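Local coordinates for protein cAMP factor (Mobiluncus curtisii, PDB 6JLC) that is probably a pore-forming toxin that takes part in the haemolytic CAMP reaction by damaging red-cell membranes, at residues A[16-21]-A[76-81]; A[42-47]-A[109-114]; A[71-76]-A[123-128]; A[33-38]-A[150-155]. One frame throughout, in Å; residues are numbered along the deposited sequence.

Interaction 1 (A[16-21]-A[76-81])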
loop_
_atom_site.group_PDB
_atom_site.type_symbol
_atom_site.label_atom_id
_atom_site.label_comp_id
_atom_site.label_asym_id
_atom_site.label_seq_id
_atom_site.Cartn_x
_atom_site.Cartn_y
_atom_site.Cartn_z
ATOM N N ASP A 16 8.658 -17.988 -3.352
ATOM C CA ASP A 16 8.917 -17.166 -2.174
ATOM C C ASP A 16 8.866 -15.682 -2.519
ATOM O O ASP A 16 8.334 -14.877 -1.741
ATOM C CB ASP A 16 10.281 -17.505 -1.564
ATOM C CG ASP A 16 10.369 -18.940 -1.047
ATOM O OD1 ASP A 16 9.318 -19.601 -0.893
ATOM O OD2 ASP A 16 11.503 -19.408 -0.806
ATOM N N ASP A 17 9.446 -15.299 -3.666
ATOM C CA ASP A 17 9.456 -13.889 -4.063
ATOM C C ASP A 17 8.050 -13.390 -4.341
ATOM O O ASP A 17 7.706 -12.250 -3.995
ATOM C CB ASP A 17 10.323 -13.675 -5.307
ATOM C CG ASP A 17 11.795 -13.957 -5.052
ATOM O OD1 ASP A 17 12.194 -14.013 -3.868
ATOM O OD2 ASP A 17 12.537 -14.127 -6.041
ATOM N N ILE A 18 7.232 -14.224 -4.977
ATOM C CA ILE A 18 5.851 -13.842 -5.248
ATOM C C ILE A 18 5.087 -13.668 -3.942
ATOM O O ILE A 18 4.392 -12.667 -3.734
ATOM C CB ILE A 18 5.180 -14.883 -6.158
ATOM C CG1 ILE A 18 5.822 -14.853 -7.550
ATOM C CG2 ILE A 18 3.686 -14.620 -6.235
ATOM C CD1 ILE A 18 5.565 -16.104 -8.348
ATOM N N ASN A 19 5.222 -14.631 -3.028
ATOM C CA ASN A 19 4.479 -14.540 -1.771
ATOM C C ASN A 19 4.901 -13.320 -0.956
ATOM O O ASN A 19 4.055 -12.649 -0.346
ATOM C CB ASN A 19 4.645 -15.828 -0.968
ATOM C CG ASN A 19 3.892 -16.993 -1.588
ATOM O OD1 ASN A 19 2.874 -16.799 -2.255
ATOM N ND2 ASN A 19 4.385 -18.206 -1.369
ATOM N N ALA A 20 6.195 -12.993 -0.959
ATOM C CA ALA A 20 6.647 -11.776 -0.287
ATOM C C ALA A 20 6.049 -10.526 -0.930
ATOM O O ALA A 20 5.665 -9.585 -0.225
ATOM C CB ALA A 20 8.172 -11.703 -0.288
ATOM N N ALA A 21 5.980 -10.484 -2.267
ATOM C CA ALA A 21 5.349 -9.348 -2.931
ATOM C C ALA A 21 3.883 -9.242 -2.544
ATOM O O ALA A 21 3.377 -8.147 -2.277
ATOM C CB ALA A 21 5.484 -9.473 -4.451
ATOM N N HIS A 76 8.654 -11.949 -12.363
ATOM C CA HIS A 76 9.336 -10.665 -12.240
ATOM C C HIS A 76 8.350 -9.504 -12.231
ATOM O O HIS A 76 8.562 -8.518 -11.518
ATOM C CB HIS A 76 10.358 -10.489 -13.361
ATOM C CG HIS A 76 11.443 -11.516 -13.320
ATOM N ND1 HIS A 76 11.953 -12.115 -14.455
ATOM C CD2 HIS A 76 12.079 -12.093 -12.275
ATOM C CE1 HIS A 76 12.879 -12.990 -14.107
ATOM N NE2 HIS A 76 12.970 -13.003 -12.787
ATOM N N LEU A 77 7.265 -9.598 -13.007
ATOM C CA LEU A 77 6.319 -8.482 -13.048
ATOM C C LEU A 77 5.537 -8.357 -11.736
ATOM O O LEU A 77 5.324 -7.244 -11.235
ATOM C CB LEU A 77 5.375 -8.627 -14.244
ATOM C CG LEU A 77 4.335 -7.508 -14.456
ATOM C CD1 LEU A 77 4.967 -6.113 -14.487
ATOM C CD2 LEU A 77 3.592 -7.760 -15.774
ATOM N N ILE A 78 5.104 -9.481 -11.156
ATOM C CA ILE A 78 4.442 -9.398 -9.856
ATOM C C ILE A 78 5.376 -8.786 -8.820
ATOM O O ILE A 78 4.968 -7.918 -8.036
ATOM C CB ILE A 78 3.919 -10.781 -9.424
ATOM C CG1 ILE A 78 2.758 -11.169 -10.349
ATOM C CG2 ILE A 78 3.431 -10.737 -7.980
ATOM C CD1 ILE A 78 2.017 -12.415 -9.959
ATOM N N VAL A 79 6.653 -9.189 -8.824
ATOM C CA VAL A 79 7.606 -8.612 -7.878
ATOM C C VAL A 79 7.728 -7.114 -8.104
ATOM O O VAL A 79 7.755 -6.322 -7.155
ATOM C CB VAL A 79 8.967 -9.325 -7.995
ATOM C CG1 VAL A 79 10.065 -8.541 -7.283
ATOM C CG2 VAL A 79 8.843 -10.753 -7.459
ATOM N N GLU A 80 7.772 -6.702 -9.374
ATOM C CA GLU A 80 7.912 -5.289 -9.703
ATOM C C GLU A 80 6.693 -4.494 -9.271
ATOM O O GLU A 80 6.824 -3.342 -8.837
ATOM C CB GLU A 80 8.127 -5.119 -11.207
ATOM C CG GLU A 80 8.686 -3.740 -11.572
ATOM C CD GLU A 80 10.126 -3.590 -11.109
ATOM O OE1 GLU A 80 10.827 -4.621 -11.053
ATOM O OE2 GLU A 80 10.558 -2.453 -10.818
ATOM N N ILE A 81 5.499 -5.065 -9.440
ATOM C CA ILE A 81 4.297 -4.387 -8.971
ATOM C C ILE A 81 4.390 -4.159 -7.469
ATOM O O ILE A 81 4.107 -3.063 -6.965
ATOM C CB ILE A 81 3.044 -5.198 -9.338
ATOM C CG1 ILE A 81 2.835 -5.217 -10.866
ATOM C CG2 ILE A 81 1.818 -4.609 -8.649
ATOM C CD1 ILE A 81 1.841 -6.255 -11.296
#

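Interaction 2 (A[42-47]-A[109-114])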
loop_
_atom_site.group_PDB
_atom_site.type_symbol
_atom_site.label_atom_id
_atom_site.label_comp_id
_atom_site.label_asym_id
_atom_site.label_seq_id
_atom_site.Cartn_x
_atom_site.Cartn_y
_atom_site.Cartn_z
ATOM N N ASP A 42 -7.601 -7.646 -6.565
ATOM C CA ASP A 42 -8.215 -8.978 -6.523
ATOM C C ASP A 42 -7.716 -9.862 -7.663
ATOM O O ASP A 42 -7.343 -11.025 -7.456
ATOM C CB ASP A 42 -9.741 -8.855 -6.581
ATOM C CG ASP A 42 -10.342 -8.389 -5.270
ATOM O OD1 ASP A 42 -9.702 -8.593 -4.215
ATOM O OD2 ASP A 42 -11.459 -7.828 -5.299
ATOM N N LYS A 43 -7.719 -9.324 -8.882
ATOM C CA LYS A 43 -7.180 -10.053 -10.025
ATOM C C LYS A 43 -5.703 -10.386 -9.826
ATOM O O LYS A 43 -5.256 -11.494 -10.148
ATOM C CB LYS A 43 -7.382 -9.218 -11.288
ATOM C CG LYS A 43 -6.663 -9.736 -12.509
ATOM C CD LYS A 43 -7.083 -8.961 -13.736
ATOM C CE LYS A 43 -8.499 -9.308 -14.131
ATOM N NZ LYS A 43 -8.619 -9.351 -15.605
ATOM N N LEU A 44 -4.931 -9.434 -9.300
ATOM C CA LEU A 44 -3.505 -9.661 -9.059
ATOM C C LEU A 44 -3.278 -10.831 -8.108
ATOM O O LEU A 44 -2.427 -11.698 -8.359
ATOM C CB LEU A 44 -2.875 -8.387 -8.496
ATOM C CG LEU A 44 -1.383 -8.461 -8.164
ATOM C CD1 LEU A 44 -0.567 -8.984 -9.348
ATOM C CD2 LEU A 44 -0.875 -7.081 -7.709
ATOM N N PHE A 45 -4.013 -10.860 -6.990
ATOM C CA PHE A 45 -3.803 -11.917 -6.002
ATOM C C PHE A 45 -4.220 -13.277 -6.550
ATOM O O PHE A 45 -3.563 -14.292 -6.285
ATOM C CB PHE A 45 -4.563 -11.601 -4.705
ATOM C CG PHE A 45 -4.100 -10.330 -4.006
ATOM C CD1 PHE A 45 -2.762 -9.948 -4.023
ATOM C CD2 PHE A 45 -5.006 -9.531 -3.316
ATOM C CE1 PHE A 45 -2.339 -8.782 -3.379
ATOM C CE2 PHE A 45 -4.595 -8.376 -2.667
ATOM C CZ PHE A 45 -3.261 -7.997 -2.694
ATOM N N ALA A 46 -5.312 -13.319 -7.316
ATOM C CA ALA A 46 -5.720 -14.574 -7.930
ATOM C C ALA A 46 -4.674 -15.057 -8.926
ATOM O O ALA A 46 -4.383 -16.257 -8.995
ATOM C CB ALA A 46 -7.082 -14.407 -8.616
ATOM N N THR A 47 -4.104 -14.138 -9.715
ATOM C CA THR A 47 -3.053 -14.518 -10.653
ATOM C C THR A 47 -1.825 -15.027 -9.912
ATOM O O THR A 47 -1.182 -15.991 -10.341
ATOM C CB THR A 47 -2.685 -13.324 -11.539
ATOM O OG1 THR A 47 -3.841 -12.905 -12.262
ATOM C CG2 THR A 47 -1.605 -13.697 -12.535
ATOM N N ARG A 109 -2.533 -1.401 -15.560
ATOM C CA ARG A 109 -2.189 -2.023 -16.837
ATOM C C ARG A 109 -1.294 -3.234 -16.631
ATOM O O ARG A 109 -1.462 -4.253 -17.304
ATOM C CB ARG A 109 -1.494 -1.016 -17.759
ATOM C CG ARG A 109 -2.408 0.070 -18.311
ATOM C CD ARG A 109 -1.677 0.885 -19.391
ATOM N NE ARG A 109 -1.259 0.055 -20.521
ATOM C CZ ARG A 109 -0.020 -0.001 -21.010
ATOM N NH1 ARG A 109 0.954 0.725 -20.471
ATOM N NH2 ARG A 109 0.242 -0.787 -22.045
ATOM N N ALA A 110 -0.327 -3.129 -15.707
ATOM C CA ALA A 110 0.568 -4.252 -15.417
ATOM C C ALA A 110 -0.205 -5.442 -14.859
ATOM O O ALA A 110 0.071 -6.596 -15.215
ATOM C CB ALA A 110 1.662 -3.827 -14.433
ATOM N N ILE A 111 -1.179 -5.184 -13.978
ATOM C CA ILE A 111 -1.985 -6.280 -13.429
ATOM C C ILE A 111 -2.824 -6.922 -14.525
ATOM O O ILE A 111 -2.968 -8.153 -14.587
ATOM C CB ILE A 111 -2.881 -5.779 -12.281
ATOM C CG1 ILE A 111 -2.032 -5.379 -11.068
ATOM C CG2 ILE A 111 -3.885 -6.871 -11.878
ATOM C CD1 ILE A 111 -2.811 -4.583 -10.027
ATOM N N MET A 112 -3.450 -6.099 -15.369
ATOM C CA MET A 112 -4.241 -6.661 -16.461
ATOM C C MET A 112 -3.375 -7.534 -17.364
ATOM O O MET A 112 -3.798 -8.619 -17.782
ATOM C CB MET A 112 -4.916 -5.545 -17.268
ATOM C CG MET A 112 -5.877 -4.673 -16.463
ATOM S SD MET A 112 -7.194 -5.643 -15.685
ATOM C CE MET A 112 -8.081 -6.232 -17.129
ATOM N N ARG A 113 -2.146 -7.093 -17.648
ATOM C CA ARG A 113 -1.263 -7.881 -18.508
ATOM C C ARG A 113 -0.824 -9.171 -17.823
ATOM O O ARG A 113 -0.836 -10.242 -18.436
ATOM C CB ARG A 113 -0.043 -7.056 -18.925
ATOM C CG ARG A 113 0.753 -7.650 -20.095
ATOM C CD ARG A 113 -0.104 -7.750 -21.352
ATOM N NE ARG A 113 -0.255 -6.432 -21.977
ATOM C CZ ARG A 113 -1.041 -6.160 -23.021
ATOM N NH1 ARG A 113 -1.773 -7.116 -23.591
ATOM N NH2 ARG A 113 -1.098 -4.913 -23.496
ATOM N N VAL A 114 -0.413 -9.098 -16.551
ATOM C CA VAL A 114 0.107 -10.314 -15.926
ATOM C C VAL A 114 -0.983 -11.377 -15.781
ATOM O O VAL A 114 -0.677 -12.578 -15.734
ATOM C CB VAL A 114 0.789 -9.972 -14.584
ATOM C CG1 VAL A 114 -0.230 -9.824 -13.473
ATOM C CG2 VAL A 114 1.852 -11.028 -14.231
#

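Interaction 3 (A[71-76]-A[123-128])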
loop_
_atom_site.group_PDB
_atom_site.type_symbol
_atom_site.label_atom_id
_atom_site.label_comp_id
_atom_site.label_asym_id
_atom_site.label_seq_id
_atom_site.Cartn_x
_atom_site.Cartn_y
_atom_site.Cartn_z
ATOM N N ILE A 71 6.723 -17.931 -17.437
ATOM C CA ILE A 71 6.431 -18.006 -16.005
ATOM C C ILE A 71 7.343 -17.063 -15.227
ATOM O O ILE A 71 6.914 -16.414 -14.262
ATOM C CB ILE A 71 6.548 -19.464 -15.506
ATOM C CG1 ILE A 71 5.421 -20.338 -16.083
ATOM C CG2 ILE A 71 6.476 -19.532 -13.992
ATOM C CD1 ILE A 71 4.049 -20.167 -15.387
ATOM N N MET A 72 8.611 -16.961 -15.632
ATOM C CA MET A 72 9.539 -16.100 -14.908
ATOM C C MET A 72 9.291 -14.626 -15.218
ATOM O O MET A 72 9.498 -13.769 -14.353
ATOM C CB MET A 72 10.989 -16.483 -15.231
ATOM C CG MET A 72 11.461 -17.767 -14.575
ATOM S SD MET A 72 11.075 -17.841 -12.804
ATOM C CE MET A 72 11.943 -16.402 -12.185
ATOM N N ALA A 73 8.870 -14.307 -16.447
ATOM C CA ALA A 73 8.486 -12.928 -16.745
ATOM C C ALA A 73 7.273 -12.509 -15.913
ATOM O O ALA A 73 7.237 -11.392 -15.379
ATOM C CB ALA A 73 8.214 -12.764 -18.249
ATOM N N ARG A 74 6.275 -13.395 -15.770
ATOM C CA ARG A 74 5.144 -13.075 -14.895
ATOM C C ARG A 74 5.605 -12.905 -13.452
ATOM O O ARG A 74 5.128 -12.013 -12.736
ATOM C CB ARG A 74 4.055 -14.153 -14.978
ATOM C CG ARG A 74 3.296 -14.216 -16.314
ATOM C CD ARG A 74 2.004 -15.073 -16.231
ATOM N NE ARG A 74 1.542 -15.599 -17.539
ATOM C CZ ARG A 74 0.623 -15.032 -18.314
ATOM N NH1 ARG A 74 0.054 -13.891 -17.963
ATOM N NH2 ARG A 74 0.274 -15.599 -19.461
ATOM N N THR A 75 6.533 -13.764 -13.008
ATOM C CA THR A 75 7.075 -13.668 -11.654
ATOM C C THR A 75 7.758 -12.325 -11.444
ATOM O O THR A 75 7.489 -11.625 -10.461
ATOM C CB THR A 75 8.057 -14.819 -11.400
ATOM O OG1 THR A 75 7.349 -16.068 -11.428
ATOM C CG2 THR A 75 8.744 -14.662 -10.058
ATOM N N HIS A 76 8.654 -11.949 -12.363
ATOM C CA HIS A 76 9.336 -10.665 -12.240
ATOM C C HIS A 76 8.350 -9.504 -12.231
ATOM O O HIS A 76 8.562 -8.518 -11.518
ATOM C CB HIS A 76 10.358 -10.489 -13.361
ATOM C CG HIS A 76 11.443 -11.516 -13.320
ATOM N ND1 HIS A 76 11.953 -12.115 -14.455
ATOM C CD2 HIS A 76 12.079 -12.093 -12.275
ATOM C CE1 HIS A 76 12.879 -12.990 -14.107
ATOM N NE2 HIS A 76 12.970 -13.003 -12.787
ATOM N N GLN A 123 5.695 -8.372 -23.726
ATOM C CA GLN A 123 4.717 -7.485 -23.109
ATOM C C GLN A 123 4.926 -7.405 -21.608
ATOM O O GLN A 123 4.850 -6.321 -21.015
ATOM C CB GLN A 123 3.302 -7.971 -23.412
ATOM C CG GLN A 123 2.922 -7.830 -24.870
ATOM C CD GLN A 123 1.620 -8.528 -25.188
ATOM O OE1 GLN A 123 1.239 -9.503 -24.530
ATOM N NE2 GLN A 123 0.929 -8.034 -26.221
ATOM N N LEU A 124 5.173 -8.554 -20.976
ATOM C CA LEU A 124 5.407 -8.567 -19.539
ATOM C C LEU A 124 6.671 -7.797 -19.187
ATOM O O LEU A 124 6.701 -7.044 -18.201
ATOM C CB LEU A 124 5.489 -10.015 -19.047
ATOM C CG LEU A 124 4.224 -10.847 -19.273
ATOM C CD1 LEU A 124 4.537 -12.323 -19.131
ATOM C CD2 LEU A 124 3.108 -10.453 -18.302
ATOM N N ASN A 125 7.742 -7.986 -19.967
ATOM C CA ASN A 125 8.964 -7.233 -19.726
ATOM C C ASN A 125 8.743 -5.744 -19.972
ATOM O O ASN A 125 9.292 -4.898 -19.254
ATOM C CB ASN A 125 10.097 -7.754 -20.620
ATOM C CG ASN A 125 10.640 -9.087 -20.141
ATOM O OD1 ASN A 125 10.464 -9.455 -18.982
ATOM N ND2 ASN A 125 11.317 -9.805 -21.024
ATOM N N ASP A 126 7.937 -5.406 -20.985
ATOM C CA ASP A 126 7.651 -3.996 -21.235
ATOM C C ASP A 126 6.820 -3.390 -20.102
ATOM O O ASP A 126 6.949 -2.192 -19.813
ATOM C CB ASP A 126 6.952 -3.830 -22.586
ATOM C CG ASP A 126 7.908 -4.012 -23.767
ATOM O OD1 ASP A 126 9.140 -4.054 -23.557
ATOM O OD2 ASP A 126 7.424 -4.124 -24.905
ATOM N N SER A 127 5.974 -4.189 -19.452
ATOM C CA SER A 127 5.253 -3.693 -18.276
ATOM C C SER A 127 6.207 -3.375 -17.131
ATOM O O SER A 127 6.029 -2.372 -16.424
ATOM C CB SER A 127 4.199 -4.706 -17.822
ATOM O OG SER A 127 3.245 -4.911 -18.855
ATOM N N ILE A 128 7.213 -4.229 -16.911
ATOM C CA ILE A 128 8.232 -3.935 -15.906
ATOM C C ILE A 128 8.905 -2.602 -16.225
ATOM O O ILE A 128 9.078 -1.747 -15.348
ATOM C CB ILE A 128 9.248 -5.090 -15.827
ATOM C CG1 ILE A 128 8.567 -6.341 -15.255
ATOM C CG2 ILE A 128 10.457 -4.691 -14.994
ATOM C CD1 ILE A 128 9.415 -7.603 -15.310
HETATM O O HOH W 1 11.495 -11.377 -17.365
#

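Interaction 4 (A[33-38]-A[150-155])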
loop_
_atom_site.group_PDB
_atom_site.type_symbol
_atom_site.label_atom_id
_atom_site.label_comp_id
_atom_site.label_asym_id
_atom_site.label_seq_id
_atom_site.Cartn_x
_atom_site.Cartn_y
_atom_site.Cartn_z
ATOM N N PRO A 33 -6.976 1.593 1.252
ATOM C CA PRO A 33 -7.906 0.779 0.433
ATOM C C PRO A 33 -8.465 1.493 -0.784
ATOM O O PRO A 33 -8.836 0.831 -1.763
ATOM C CB PRO A 33 -9.024 0.428 1.428
ATOM C CG PRO A 33 -8.964 1.513 2.464
ATOM C CD PRO A 33 -7.500 1.835 2.609
ATOM N N LYS A 34 -8.565 2.818 -0.749
ATOM C CA LYS A 34 -9.102 3.580 -1.865
ATOM C C LYS A 34 -8.014 4.062 -2.821
ATOM O O LYS A 34 -8.302 4.879 -3.702
ATOM C CB LYS A 34 -9.915 4.769 -1.342
ATOM C CG LYS A 34 -11.195 4.384 -0.588
ATOM C CD LYS A 34 -11.853 5.629 0.016
ATOM C CE LYS A 34 -13.227 5.327 0.600
ATOM N NZ LYS A 34 -13.837 6.548 1.211
ATOM N N ALA A 35 -6.778 3.578 -2.669
ATOM C CA ALA A 35 -5.694 4.018 -3.540
ATOM C C ALA A 35 -6.012 3.716 -4.997
ATOM O O ALA A 35 -6.657 2.719 -5.322
ATOM C CB ALA A 35 -4.378 3.360 -3.139
ATOM N N ASP A 36 -5.558 4.609 -5.882
ATOM C CA ASP A 36 -5.766 4.411 -7.313
ATOM C C ASP A 36 -5.110 3.120 -7.803
ATOM O O ASP A 36 -5.637 2.454 -8.704
ATOM C CB ASP A 36 -5.225 5.623 -8.081
ATOM C CG ASP A 36 -5.943 6.918 -7.714
ATOM O OD1 ASP A 36 -7.023 7.177 -8.289
ATOM O OD2 ASP A 36 -5.439 7.667 -6.842
ATOM N N TRP A 37 -3.977 2.739 -7.208
ATOM C CA TRP A 37 -3.265 1.543 -7.647
ATOM C C TRP A 37 -3.974 0.240 -7.276
ATOM O O TRP A 37 -3.638 -0.809 -7.839
ATOM C CB TRP A 37 -1.844 1.545 -7.076
ATOM C CG TRP A 37 -1.759 1.647 -5.573
ATOM C CD1 TRP A 37 -2.253 0.757 -4.654
ATOM C CD2 TRP A 37 -1.129 2.696 -4.815
ATOM N NE1 TRP A 37 -1.973 1.191 -3.377
ATOM C CE2 TRP A 37 -1.284 2.375 -3.446
ATOM C CE3 TRP A 37 -0.454 3.877 -5.159
ATOM C CZ2 TRP A 37 -0.794 3.196 -2.422
ATOM C CZ3 TRP A 37 0.041 4.687 -4.139
ATOM C CH2 TRP A 37 -0.130 4.340 -2.788
ATOM N N SER A 38 -4.945 0.266 -6.362
ATOM C CA SER A 38 -5.518 -0.966 -5.828
ATOM C C SER A 38 -6.771 -1.422 -6.569
ATOM O O SER A 38 -7.407 -2.400 -6.144
ATOM C CB SER A 38 -5.829 -0.796 -4.335
ATOM O OG SER A 38 -6.807 0.202 -4.140
ATOM N N ALA A 150 -6.734 17.531 0.369
ATOM C CA ALA A 150 -5.973 16.341 0.716
ATOM C C ALA A 150 -6.338 15.205 -0.228
ATOM O O ALA A 150 -7.518 14.984 -0.527
ATOM C CB ALA A 150 -6.246 15.947 2.169
ATOM N N THR A 151 -5.320 14.528 -0.753
ATOM C CA THR A 151 -5.549 13.302 -1.494
ATOM C C THR A 151 -5.904 12.182 -0.518
ATOM O O THR A 151 -5.803 12.329 0.704
ATOM C CB THR A 151 -4.307 12.924 -2.292
ATOM O OG1 THR A 151 -3.223 12.704 -1.371
ATOM C CG2 THR A 151 -3.930 14.043 -3.274
ATOM N N ILE A 152 -6.314 11.036 -1.063
ATOM C CA ILE A 152 -6.573 9.899 -0.182
ATOM C C ILE A 152 -5.288 9.432 0.493
ATOM O O ILE A 152 -5.329 8.847 1.581
ATOM C CB ILE A 152 -7.237 8.753 -0.962
ATOM C CG1 ILE A 152 -6.222 8.182 -1.928
ATOM C CG2 ILE A 152 -8.472 9.234 -1.698
ATOM C CD1 ILE A 152 -6.246 6.750 -1.922
ATOM N N TYR A 153 -4.128 9.686 -0.123
ATOM C CA TYR A 153 -2.863 9.285 0.491
ATOM C C TYR A 153 -2.571 10.106 1.745
ATOM O O TYR A 153 -2.109 9.561 2.751
ATOM C CB TYR A 153 -1.732 9.392 -0.536
ATOM C CG TYR A 153 -2.177 8.701 -1.800
ATOM C CD1 TYR A 153 -2.062 7.323 -1.922
ATOM C CD2 TYR A 153 -2.805 9.409 -2.820
ATOM C CE1 TYR A 153 -2.524 6.671 -3.058
ATOM C CE2 TYR A 153 -3.273 8.765 -3.951
ATOM C CZ TYR A 153 -3.123 7.396 -4.066
ATOM O OH TYR A 153 -3.578 6.753 -5.200
ATOM N N VAL A 154 -2.867 11.407 1.709
ATOM C CA VAL A 154 -2.723 12.242 2.903
ATOM C C VAL A 154 -3.772 11.860 3.944
ATOM O O VAL A 154 -3.474 11.767 5.142
ATOM C CB VAL A 154 -2.813 13.735 2.520
ATOM C CG1 VAL A 154 -2.882 14.620 3.778
ATOM C CG2 VAL A 154 -1.614 14.140 1.680
ATOM N N LYS A 155 -5.018 11.663 3.505
ATOM C CA LYS A 155 -6.078 11.194 4.398
ATOM C C LYS A 155 -5.717 9.867 5.053
ATOM O O LYS A 155 -6.084 9.625 6.211
ATOM C CB LYS A 155 -7.391 11.053 3.625
ATOM C CG LYS A 155 -8.164 12.357 3.443
ATOM C CD LYS A 155 -8.676 12.882 4.780
ATOM C CE LYS A 155 -9.490 14.169 4.629
ATOM N NZ LYS A 155 -10.832 13.872 4.055
#

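Interaction 1 (A[16-21]-A[76-81])
A single methyl group marks the closest approach where helices 8-31 and 68-91 pass each other, running in broadly the same direction with their local axes 8.8 Å apart and crossing at 28°. A21 provides it. Its CB points at the partner helix and rests on main chain, 3.9 Å from I78 O and 4.1 Å from V79 CA, so no longer side chain separates the two backbones here. Beside this tight spot I18 and I78 meet branch to branch, I18 CG2 lying 4.3 Å from I78 CG2. That touch is looser, yet both residues are buried, and L51 of helix 41-59 packs against each of them. The solvent side is sparser. V79 keeps CG1 anti to its backbone N (chi1 166°), which leaves CG2 to rest on the foot of D17, with V79 CG2 3.9 Å from both D17 CB and the carbonyl D17 O. The carboxylate takes no part in the touch and stays well separated from H76, D17 OD2 being 6.9 Å from H76 NE2. No hydrogen bond crosses between the segments. This is side-by-side helix packing of an all-helical bundle, here with alanine at the closest point and the acidic residue at the margin.

Interaction 2 (A[42-47]-A[109-114])
K43 opens the contact with helix 97-114, the local axes of the two helices running in the same general sense at 37°. Its side chain leaves with CG anti to the backbone N, stays extended to CD and then bends at chi3 (-71°). The inner part lies obliquely over I111, with K43 CG 4.0 Å from I111 CG2. Farther out the chain crosses the doubly bent M112 at about a right angle: K43 CD sits 3.8 Å from M112 SD, and the amine follows, K43 NZ reaching 3.5 Å from M112 CE. L44 comes next and carries the buried centre. With CG anti to its backbone N, it crosses I111 nearly at right angles, L44 CB approaching I111 CG2 to 3.8 Å while L44 CD2 lies 3.9 Å from I111 CD1. Its other branch, CD1, leans toward CG1 of V114, and L25 of helix 8-31 and I81 of helix 68-91 add to its cover. One turn later T47 closes the row. Its hydroxyl turns back on its own helix, T47 OG1 donating to K43 O over 2.9 Å from 37° above the carbonyl plane; K43 O also accepts from T47 N. This leaves CG2, anti to the backbone N, facing helix 97-114, where T47 CG2 meets V114 O at 3.5 Å. The T47 hydroxyl is thus satisfied within its own helix and V114 O by R74, so the segments are joined mainly by van der Waals contact of aliphatic and thioether groups, with the lysine amine at the rim and one methyl against a carbonyl.

Interaction 3 (A[71-76]-A[123-128])
Helices 68-91 and 121-139 pack here as near-parallel members of an all-helical bundle, their local axes 9.0 Å apart and only 18° from alignment. L124 gives up the most surface. Its CD1 enters between two consecutive residues of the opposite helix, 3.8 Å from A73 CB and 3.6 Å from R74 CG, while L70 and L77 of helix 68-91 touch it as well. A73 receives the leucine with nothing but a methyl: besides meeting CD1, A73 CB lies 4.0 Å from L124 CB, and this pair brings the backbones nearest. R74 contributes the first part of an extended chain that crosses L124 obliquely; its guanidinium travels on to the carbonyls of V114 and N116. One turn beyond L124, I128 places CG1 anti to its carbonyl carbon and extends to CD1, which presses on the root of H76, I128 CD1 being 3.6 Å from H76 CB. The imidazole itself swings off to the exposed margin, where M72 O lies over one face. There a water bridges the helices in the plane of that ring, 3.0 Å from H76 ND1, and donates to N125 OD1 at 2.7 Å.

Interaction 4 (A[33-38]-A[150-155])
W37 takes the crowded first torsion, CG between its backbone N and carbonyl carbon (chi1 56°), and Y153 turns CG anti to its carbonyl carbon, so the two aromatic side chains reach each other tip to tip. Their planes are inclined at 45°, an oblique meeting in which Y153 CE1 comes over one face of the indole, 3.4 Å from W37 CH2. A35 CB lies over a face of the indole near its rim, and 3.8 Å from Y153 CE1. I152 also adopts the crowded rotamer; its chi2 of 136°, away from a staggered position, goes with a tight contact, I152 CD1 being 3.2 Å from A35 CA, suggesting some strain. Y153 OH donates over 2.6 Å to D36 OD2, on the anti lone pair. Since OD2 accepts from Q97 NE2 as well, two donors grip one carboxylate oxygen, which would favour the charged form. S38 OG and S38 N both donate to A35 O and fix the 3-10 turn, while T151 N-caps helix 152-173 through a weak bond from V154 N. The contact thus seats the loop between helices 8-31 and 41-59 on that helix's first turn, with H100 of helix 97-114 stacked on Y153 and helix 68-91 lining W37.

Interactions 1, 2 and 3 are in contact with one another, their centres 11 to 12 Å apart and their buried sides forming one interior, and illustrate how a bundle is built from overlapping pairs. Helix 68-91 runs through it: L77 packs on both 109-114 and 123-128, while I81 CG2 meets L44 CD2 at 3.8 Å, joining interaction 1 to interaction 2. The hydrogen bond from R74 NH1 to V114 O, 2.7 Å long, ties interaction 3 to interaction 2. Interaction 4 stands apart, 19 to 26 Å away by centres, and encloses interactions 2 and 3 along the chain. It connects this five-helix bundle, residues 8-139, with the three C-terminal helices, consistent with a junction between two helical domains.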